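Local coordinates for protein glycerol-3-phosphate dehydrogenase [NAD(+)] 1 (Saccharomyces cerevisiae, PDB 4FGW) that catalyses the NAD-dependent interconversion of dihydroxyacetone phosphate and glycerol 3-phosphate, driving the glycerol production that protects yeast cells under hyperosmotic stress, at residues V247-C252 / T304-G309; F254-G259 / V314-A319; G308-K313 / N334-Q339. All blocks are in the same frame, centred on the assembly; numbering follows the deposited sequence.

How the contacts relate
All three contacts lie in the helical C-terminal half of the chain. Helix 235-257 packs first on helix 296-307 (contact 1) and, two turns on, against helix 310-320 (contact 2); their centres are 11 Å apart. Contact 3 shares G308 and G309 with contact 1, centres about 10 Å apart, and sets the start of helix 310-320 beside the loop 334-339. It is here, by similarity, that R310, N311 and Q339 meet substrate or NAD. Contact 1 borders the same site: the T305 side chain is about 3 Å from that of K245, the probable proton acceptor. Contacts 2 and 3 have centres about 13 Å apart; the A315 side chain is about 6 Å from that of N311.

Contact 1 (V247-C252 / T304-G309); sequences VVALGC and TTCAGG
A249 and C306 bring two helices of the all-helical C-terminal domain together, with their CA atoms only 4.5 Å apart. Small residues make this close helix-helix packing possible. C306 SG reaches past the A249 methyl to the backbone and lies 3.7 Å from A249 CA. The C252 thiol meets it too, with C252 SG 3.6 Å from C306 SG, a packing contact between two sulfurs and much too long for a disulfide. V248 adds the tip of one branch: its CG1 stands anti to the backbone N (chi1 -175°) and ends 4.2 Å from C306 SG. C306 thus has a valine methyl, an alanine and a second cysteine round its sulfur, with no hydrogen bond passing between the two segments.

The other half of the contact is methyl against methyl. A249 CB points at helix 296-307 and meets T305 CG2 at 3.8 Å, while the same methyl also touches N311, a probable substrate residue, at the start of the next helix. Further out, Q269 of helix 261-283 touches both cysteines, S265 and I268 also touch C252, and F363 of helix 361-371 backs V248. The neighbouring T304 and A307 pack on N262 of the second subunit.

T305 divides its work between two surroundings. Its CG2 takes part in the apolar seam, whereas OG1, anti to the carbonyl carbon at chi1 -54°, is hydrogen-bonded both to D301 O and to K245 NZ, the amine of the probable proton acceptor.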
loop_
_atom_site.group_PDB
_atom_site.type_symbol
_atom_site.label_atom_id
_atom_site.label_comp_id
_atom_site.label_asym_id
_atom_site.label_seq_id
_atom_site.Cartn_x
_atom_site.Cartn_y
_atom_site.Cartn_z
ATOM N N VAL A 247 -11.613 5.981 -6.993
ATOM C CA VAL A 247 -11.792 5.297 -8.282
ATOM C C VAL A 247 -11.148 3.909 -8.135
ATOM O O VAL A 247 -11.756 2.903 -8.516
ATOM C CB VAL A 247 -11.204 6.102 -9.476
ATOM C CG1 VAL A 247 -11.289 5.307 -10.778
ATOM C CG2 VAL A 247 -11.902 7.451 -9.624
ATOM N N VAL A 248 -9.947 3.867 -7.523
ATOM C CA VAL A 248 -9.211 2.638 -7.240
ATOM C C VAL A 248 -9.999 1.741 -6.249
ATOM O O VAL A 248 -10.110 0.532 -6.478
ATOM C CB VAL A 248 -7.763 2.928 -6.748
ATOM C CG1 VAL A 248 -6.969 1.634 -6.572
ATOM C CG2 VAL A 248 -7.038 3.879 -7.698
ATOM N N ALA A 249 -10.565 2.337 -5.178
ATOM C CA ALA A 249 -11.359 1.623 -4.168
ATOM C C ALA A 249 -12.548 0.883 -4.802
ATOM O O ALA A 249 -12.922 -0.193 -4.325
ATOM C CB ALA A 249 -11.846 2.587 -3.094
ATOM N N LEU A 250 -13.110 1.441 -5.899
ATOM C CA LEU A 250 -14.203 0.809 -6.639
ATOM C C LEU A 250 -13.716 -0.480 -7.305
ATOM O O LEU A 250 -14.368 -1.512 -7.165
ATOM C CB LEU A 250 -14.848 1.761 -7.661
ATOM C CG LEU A 250 -15.681 2.934 -7.109
ATOM C CD1 LEU A 250 -15.991 3.932 -8.195
ATOM C CD2 LEU A 250 -16.998 2.452 -6.493
ATOM N N GLY A 251 -12.542 -0.423 -7.947
ATOM C CA GLY A 251 -11.895 -1.568 -8.581
ATOM C C GLY A 251 -11.589 -2.684 -7.601
ATOM O O GLY A 251 -11.700 -3.857 -7.963
ATOM N N CYS A 252 -11.237 -2.326 -6.336
ATOM C CA CYS A 252 -10.962 -3.278 -5.239
ATOM C C CYS A 252 -12.235 -3.986 -4.797
ATOM O O CYS A 252 -12.214 -5.200 -4.579
ATOM C CB CYS A 252 -10.289 -2.583 -4.060
ATOM S SG CYS A 252 -8.631 -1.972 -4.413
ATOM N N THR A 304 -6.126 2.573 3.324
ATOM C CA THR A 304 -7.299 2.693 4.197
ATOM C C THR A 304 -8.632 2.719 3.449
ATOM O O THR A 304 -9.590 2.078 3.890
ATOM C CB THR A 304 -7.122 3.804 5.247
ATOM O OG1 THR A 304 -8.080 3.596 6.288
ATOM C CG2 THR A 304 -7.269 5.231 4.674
ATOM N N THR A 305 -8.676 3.443 2.315
ATOM C CA THR A 305 -9.858 3.601 1.470
ATOM C C THR A 305 -10.248 2.272 0.826
ATOM O O THR A 305 -11.424 1.916 0.814
ATOM C CB THR A 305 -9.636 4.738 0.465
ATOM O OG1 THR A 305 -9.260 5.917 1.183
ATOM C CG2 THR A 305 -10.870 5.023 -0.381
ATOM N N CYS A 306 -9.262 1.536 0.319
ATOM C CA CYS A 306 -9.480 0.240 -0.299
ATOM C C CYS A 306 -9.784 -0.873 0.722
ATOM O O CYS A 306 -10.412 -1.863 0.362
ATOM C CB CYS A 306 -8.307 -0.114 -1.202
ATOM S SG CYS A 306 -8.057 1.046 -2.574
ATOM N N ALA A 307 -9.384 -0.689 1.997
ATOM C CA ALA A 307 -9.640 -1.639 3.088
ATOM C C ALA A 307 -11.107 -1.595 3.533
ATOM O O ALA A 307 -11.722 -2.644 3.712
ATOM C CB ALA A 307 -8.720 -1.357 4.270
ATOM N N GLY A 308 -11.647 -0.391 3.703
ATOM C CA GLY A 308 -13.023 -0.167 4.129
ATOM C C GLY A 308 -13.475 1.255 3.878
ATOM O O GLY A 308 -12.697 2.201 4.044
ATOM N N GLY A 309 -14.737 1.402 3.493
ATOM C CA GLY A 309 -15.348 2.696 3.202
ATOM C C GLY A 309 -16.495 2.603 2.223
ATOM O O GLY A 309 -16.789 1.513 1.721
#

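Contact 2 (F254-G259 / V314-A319); sequences FVEGLG and VARLMA
G257 and R316 mark the tight part of this helix pair: their CA atoms are 4.3 Å apart, and G257 CA rests 3.7 Å from R316 O. With no side chain on G257, the A319 methyl can press onto the bare backbone, its CB 3.6 Å from G257 C; a glycine facing a small alanine is what lets the two helices pack so closely. Deeper in, the F254 ring turns its rim to helix 310-320. A315 CB packs 3.6 Å from F254 CE2, and A315 O lies at the ring edge. M318 makes a Met-aromatic contact, SD lying in the ring plane at the edge, 5.0 Å from the ring centroid. The M318 chain bends at chi3 (75°), which carries CE to 3.5 Å from F254 CE2.

The other flank is looser, polar and partly open to solvent. There R316 approaches E256 side-on with two nitrogens, NE and NH2, both bonded to OE1, at 2.8 Å for R316 NE to E256 OE1. Carboxylate and guanidinium are nearly coplanar, 13° apart, while E256 OE2 has a weak bond to S265 OG. An alanine at R316 would probably leave E256 OE1 without its charged mate, the carboxylate held by little more than that weak bond, and a gap beside G257.

Around the pair, helix 361-371 backs F254 through I369 and V370, helix 261-283 packs on V255, and helix 325-333 lies against L317 of helix 310-320.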
loop_
_atom_site.group_PDB
_atom_site.type_symbol
_atom_site.label_atom_id
_atom_site.label_comp_id
_atom_site.label_asym_id
_atom_site.label_seq_id
_atom_site.Cartn_x
_atom_site.Cartn_y
_atom_site.Cartn_z
ATOM N N PHE A 254 -15.048 -4.380 -6.564
ATOM C CA PHE A 254 -15.472 -5.251 -7.662
ATOM C C PHE A 254 -14.782 -6.598 -7.537
ATOM O O PHE A 254 -15.432 -7.643 -7.527
ATOM C CB PHE A 254 -15.127 -4.628 -9.032
ATOM C CG PHE A 254 -15.813 -3.330 -9.386
ATOM C CD1 PHE A 254 -15.212 -2.420 -10.248
ATOM C CD2 PHE A 254 -17.067 -3.020 -8.870
ATOM C CE1 PHE A 254 -15.843 -1.218 -10.574
ATOM C CE2 PHE A 254 -17.695 -1.821 -9.195
ATOM C CZ PHE A 254 -17.082 -0.926 -10.046
ATOM N N VAL A 255 -13.466 -6.551 -7.378
ATOM C CA VAL A 255 -12.588 -7.700 -7.267
ATOM C C VAL A 255 -12.827 -8.550 -5.990
ATOM O O VAL A 255 -12.798 -9.781 -6.069
ATOM C CB VAL A 255 -11.149 -7.200 -7.514
ATOM C CG1 VAL A 255 -10.192 -7.500 -6.370
ATOM C CG2 VAL A 255 -10.627 -7.679 -8.851
ATOM N N GLU A 256 -13.132 -7.892 -4.852
ATOM C CA GLU A 256 -13.454 -8.543 -3.576
ATOM C C GLU A 256 -14.817 -9.245 -3.667
ATOM O O GLU A 256 -14.906 -10.434 -3.355
ATOM C CB GLU A 256 -13.465 -7.519 -2.433
ATOM C CG GLU A 256 -12.084 -7.176 -1.901
ATOM C CD GLU A 256 -12.034 -6.194 -0.744
ATOM O OE1 GLU A 256 -13.110 -5.789 -0.248
ATOM O OE2 GLU A 256 -10.911 -5.819 -0.339
ATOM N N GLY A 257 -15.837 -8.508 -4.131
ATOM C CA GLY A 257 -17.206 -8.979 -4.311
ATOM C C GLY A 257 -17.335 -10.173 -5.235
ATOM O O GLY A 257 -18.247 -10.987 -5.069
ATOM N N LEU A 258 -16.410 -10.286 -6.215
ATOM C CA LEU A 258 -16.321 -11.400 -7.162
ATOM C C LEU A 258 -15.718 -12.645 -6.476
ATOM O O LEU A 258 -15.741 -13.735 -7.053
ATOM C CB LEU A 258 -15.461 -11.008 -8.379
ATOM C CG LEU A 258 -16.124 -10.190 -9.493
ATOM C CD1 LEU A 258 -15.078 -9.595 -10.418
ATOM C CD2 LEU A 258 -17.092 -11.031 -10.309
ATOM N N GLY A 259 -15.175 -12.462 -5.270
ATOM C CA GLY A 259 -14.561 -13.521 -4.475
ATOM C C GLY A 259 -13.115 -13.807 -4.825
ATOM O O GLY A 259 -12.629 -14.913 -4.572
ATOM N N VAL A 314 -19.872 -0.156 -1.800
ATOM C CA VAL A 314 -20.839 -0.062 -2.912
ATOM C C VAL A 314 -20.427 -1.003 -4.043
ATOM O O VAL A 314 -21.249 -1.799 -4.513
ATOM C CB VAL A 314 -21.066 1.401 -3.399
ATOM C CG1 VAL A 314 -21.758 1.450 -4.765
ATOM C CG2 VAL A 314 -21.872 2.190 -2.378
ATOM N N ALA A 315 -19.135 -0.935 -4.430
ATOM C CA ALA A 315 -18.521 -1.734 -5.483
ATOM C C ALA A 315 -18.608 -3.234 -5.200
ATOM O O ALA A 315 -18.834 -4.020 -6.121
ATOM C CB ALA A 315 -17.080 -1.313 -5.653
ATOM N N ARG A 316 -18.440 -3.617 -3.923
ATOM C CA ARG A 316 -18.519 -4.993 -3.426
ATOM C C ARG A 316 -19.952 -5.536 -3.604
ATOM O O ARG A 316 -20.126 -6.670 -4.055
ATOM C CB ARG A 316 -18.093 -5.027 -1.948
ATOM C CG ARG A 316 -17.379 -6.293 -1.543
ATOM C CD ARG A 316 -17.079 -6.304 -0.058
ATOM N NE ARG A 316 -15.868 -5.554 0.283
ATOM C CZ ARG A 316 -15.807 -4.609 1.219
ATOM N NH1 ARG A 316 -16.894 -4.273 1.907
ATOM N NH2 ARG A 316 -14.660 -3.992 1.474
ATOM N N LEU A 317 -20.973 -4.706 -3.291
ATOM C CA LEU A 317 -22.381 -5.067 -3.440
ATOM C C LEU A 317 -22.759 -5.193 -4.915
ATOM O O LEU A 317 -23.479 -6.129 -5.262
ATOM C CB LEU A 317 -23.309 -4.093 -2.688
ATOM C CG LEU A 317 -24.804 -4.479 -2.627
ATOM C CD1 LEU A 317 -25.035 -5.794 -1.869
ATOM C CD2 LEU A 317 -25.624 -3.373 -2.020
ATOM N N MET A 318 -22.224 -4.295 -5.785
ATOM C CA MET A 318 -22.432 -4.324 -7.242
ATOM C C MET A 318 -22.028 -5.699 -7.801
ATOM O O MET A 318 -22.708 -6.240 -8.670
ATOM C CB MET A 318 -21.586 -3.242 -7.925
ATOM C CG MET A 318 -22.205 -1.873 -7.932
ATOM S SD MET A 318 -21.015 -0.619 -8.476
ATOM C CE MET A 318 -20.966 -0.926 -10.234
ATOM N N ALA A 319 -20.926 -6.256 -7.281
ATOM C CA ALA A 319 -20.402 -7.565 -7.665
ATOM C C ALA A 319 -21.232 -8.710 -7.050
ATOM O O ALA A 319 -21.504 -9.701 -7.732
ATOM C CB ALA A 319 -18.945 -7.673 -7.245
#

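Contact 3 (G308-K313 / N334-Q339); sequences GGRNVK and NGQSAQ
R310 and Q336 cross at about a right angle where the first turn of helix 310-320 faces the loop 334-339. R310 runs straight through chi2 and then bends at chi3 (-72°), which turns NE out of the line of the chain. Its CD and NE both lie beside S337 O, with R310 NE at 3.5 Å from that oxygen. Beyond this bend R310 NH1 comes to 2.8 Å from Q336 OE1. The two flat groups are tilted 56° against each other, and Q336 OE1 approaches the guanidinium obliquely. Q336 itself is extended beyond CG, which lets its amide reach back across to the arginine.

N311 and A338 form the buried part. N311 has CG anti to its own carbonyl carbon (chi1 -60°), which sets CG 4.1 Å from A338 CB. From there OD1 leans over the A338 backbone, N311 OD1 lying 3.4 Å from A338 C. N311 OD1 accepts a hydrogen bond from G340 N, just past the segment, at the start of helix 340-354; Q339 N is 3.4 Å from N311 OD1 but poorly angled for a bond. The bond to G340 N probably settles which way the N311 amide faces. The A338 methyl touches N311 and, more distantly, R310 O, while A338 N is held by E329 OE2 from helix 325-333. N246 of helix 235-257 touches both N311 and Q339.

Before them G309, the N-cap residue, has backbone angles at which a CB would run into the carbonyl O of G308, and its own O accepts from K313 N. By similarity R310 and N311 bind substrate, and R310 and Q339 bind NAD. The oxygens beside the R310 side chain here, S337 O and Q336 OE1, carry no formal charge; no carboxylate of this contact competes for the arginine, which is consistent with its ligand-binding role.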
loop_
_atom_site.group_PDB
_atom_site.type_symbol
_atom_site.label_atom_id
_atom_site.label_comp_id
_atom_site.label_asym_id
_atom_site.label_seq_id
_atom_site.Cartn_x
_atom_site.Cartn_y
_atom_site.Cartn_z
ATOM N N GLY A 308 -11.647 -0.391 3.703
ATOM C CA GLY A 308 -13.023 -0.167 4.129
ATOM C C GLY A 308 -13.475 1.255 3.878
ATOM O O GLY A 308 -12.697 2.201 4.044
ATOM N N GLY A 309 -14.737 1.402 3.493
ATOM C CA GLY A 309 -15.348 2.696 3.202
ATOM C C GLY A 309 -16.495 2.603 2.223
ATOM O O GLY A 309 -16.789 1.513 1.721
ATOM N N ARG A 310 -17.132 3.757 1.931
ATOM C CA ARG A 310 -18.304 3.898 1.046
ATOM C C ARG A 310 -18.080 3.343 -0.356
ATOM O O ARG A 310 -18.900 2.561 -0.842
ATOM C CB ARG A 310 -18.753 5.366 0.945
ATOM C CG ARG A 310 -19.319 5.954 2.231
ATOM C CD ARG A 310 -19.758 7.397 2.041
ATOM N NE ARG A 310 -18.618 8.308 1.909
ATOM C CZ ARG A 310 -18.079 8.994 2.913
ATOM N NH1 ARG A 310 -18.582 8.899 4.138
ATOM N NH2 ARG A 310 -17.039 9.789 2.697
ATOM N N ASN A 311 -16.971 3.745 -0.996
ATOM C CA ASN A 311 -16.595 3.359 -2.358
ATOM C C ASN A 311 -16.367 1.862 -2.525
ATOM O O ASN A 311 -16.945 1.272 -3.432
ATOM C CB ASN A 311 -15.400 4.181 -2.838
ATOM C CG ASN A 311 -15.684 5.662 -2.850
ATOM O OD1 ASN A 311 -16.312 6.185 -3.767
ATOM N ND2 ASN A 311 -15.253 6.366 -1.811
ATOM N N VAL A 312 -15.555 1.240 -1.642
ATOM C CA VAL A 312 -15.275 -0.202 -1.678
ATOM C C VAL A 312 -16.545 -1.037 -1.383
ATOM O O VAL A 312 -16.801 -2.014 -2.087
ATOM C CB VAL A 312 -13.998 -0.613 -0.858
ATOM C CG1 VAL A 312 -14.183 -0.446 0.641
ATOM C CG2 VAL A 312 -13.546 -2.031 -1.184
ATOM N N LYS A 313 -17.365 -0.595 -0.396
ATOM C CA LYS A 313 -18.610 -1.244 0.035
ATOM C C LYS A 313 -19.663 -1.289 -1.078
ATOM O O LYS A 313 -20.276 -2.342 -1.277
ATOM C CB LYS A 313 -19.173 -0.553 1.295
ATOM C CG LYS A 313 -20.178 -1.386 2.084
ATOM C CD LYS A 313 -20.515 -0.737 3.422
ATOM C CE LYS A 313 -21.368 -1.643 4.277
ATOM N NZ LYS A 313 -21.518 -1.125 5.662
ATOM N N ASN A 334 -27.496 5.162 2.432
ATOM C CA ASN A 334 -28.715 5.940 2.684
ATOM C C ASN A 334 -28.672 7.411 2.187
ATOM O O ASN A 334 -28.859 7.634 0.990
ATOM C CB ASN A 334 -29.321 5.702 4.098
ATOM C CG ASN A 334 -28.779 6.510 5.266
ATOM O OD1 ASN A 334 -29.538 7.142 6.010
ATOM N ND2 ASN A 334 -27.473 6.485 5.484
ATOM N N GLY A 335 -28.357 8.364 3.066
ATOM C CA GLY A 335 -28.271 9.779 2.716
ATOM C C GLY A 335 -26.863 10.250 2.413
ATOM O O GLY A 335 -26.550 11.426 2.616
ATOM N N GLN A 336 -26.004 9.332 1.927
ATOM C CA GLN A 336 -24.601 9.597 1.593
ATOM C C GLN A 336 -24.223 9.054 0.211
ATOM O O GLN A 336 -24.879 8.142 -0.299
ATOM C CB GLN A 336 -23.668 9.023 2.666
ATOM C CG GLN A 336 -23.522 9.908 3.892
ATOM C CD GLN A 336 -22.436 9.384 4.795
ATOM O OE1 GLN A 336 -21.244 9.642 4.589
ATOM N NE2 GLN A 336 -22.824 8.607 5.795
ATOM N N SER A 337 -23.158 9.615 -0.389
ATOM C CA SER A 337 -22.696 9.216 -1.718
ATOM C C SER A 337 -21.272 8.660 -1.744
ATOM O O SER A 337 -20.423 9.085 -0.958
ATOM C CB SER A 337 -22.805 10.387 -2.688
ATOM O OG SER A 337 -24.127 10.898 -2.746
ATOM N N ALA A 338 -21.015 7.721 -2.672
ATOM C CA ALA A 338 -19.690 7.163 -2.920
ATOM C C ALA A 338 -19.086 8.058 -4.003
ATOM O O ALA A 338 -19.413 7.929 -5.184
ATOM C CB ALA A 338 -19.791 5.717 -3.392
ATOM N N GLN A 339 -18.240 8.997 -3.591
ATOM C CA GLN A 339 -17.700 10.005 -4.500
ATOM C C GLN A 339 -17.085 9.406 -5.762
ATOM O O GLN A 339 -17.278 9.921 -6.864
ATOM C CB GLN A 339 -16.668 10.876 -3.777
ATOM C CG GLN A 339 -16.899 12.370 -3.935
ATOM C CD GLN A 339 -17.075 12.784 -5.382
ATOM O OE1 GLN A 339 -16.099 13.016 -6.096
ATOM N NE2 GLN A 339 -18.325 12.878 -5.823
#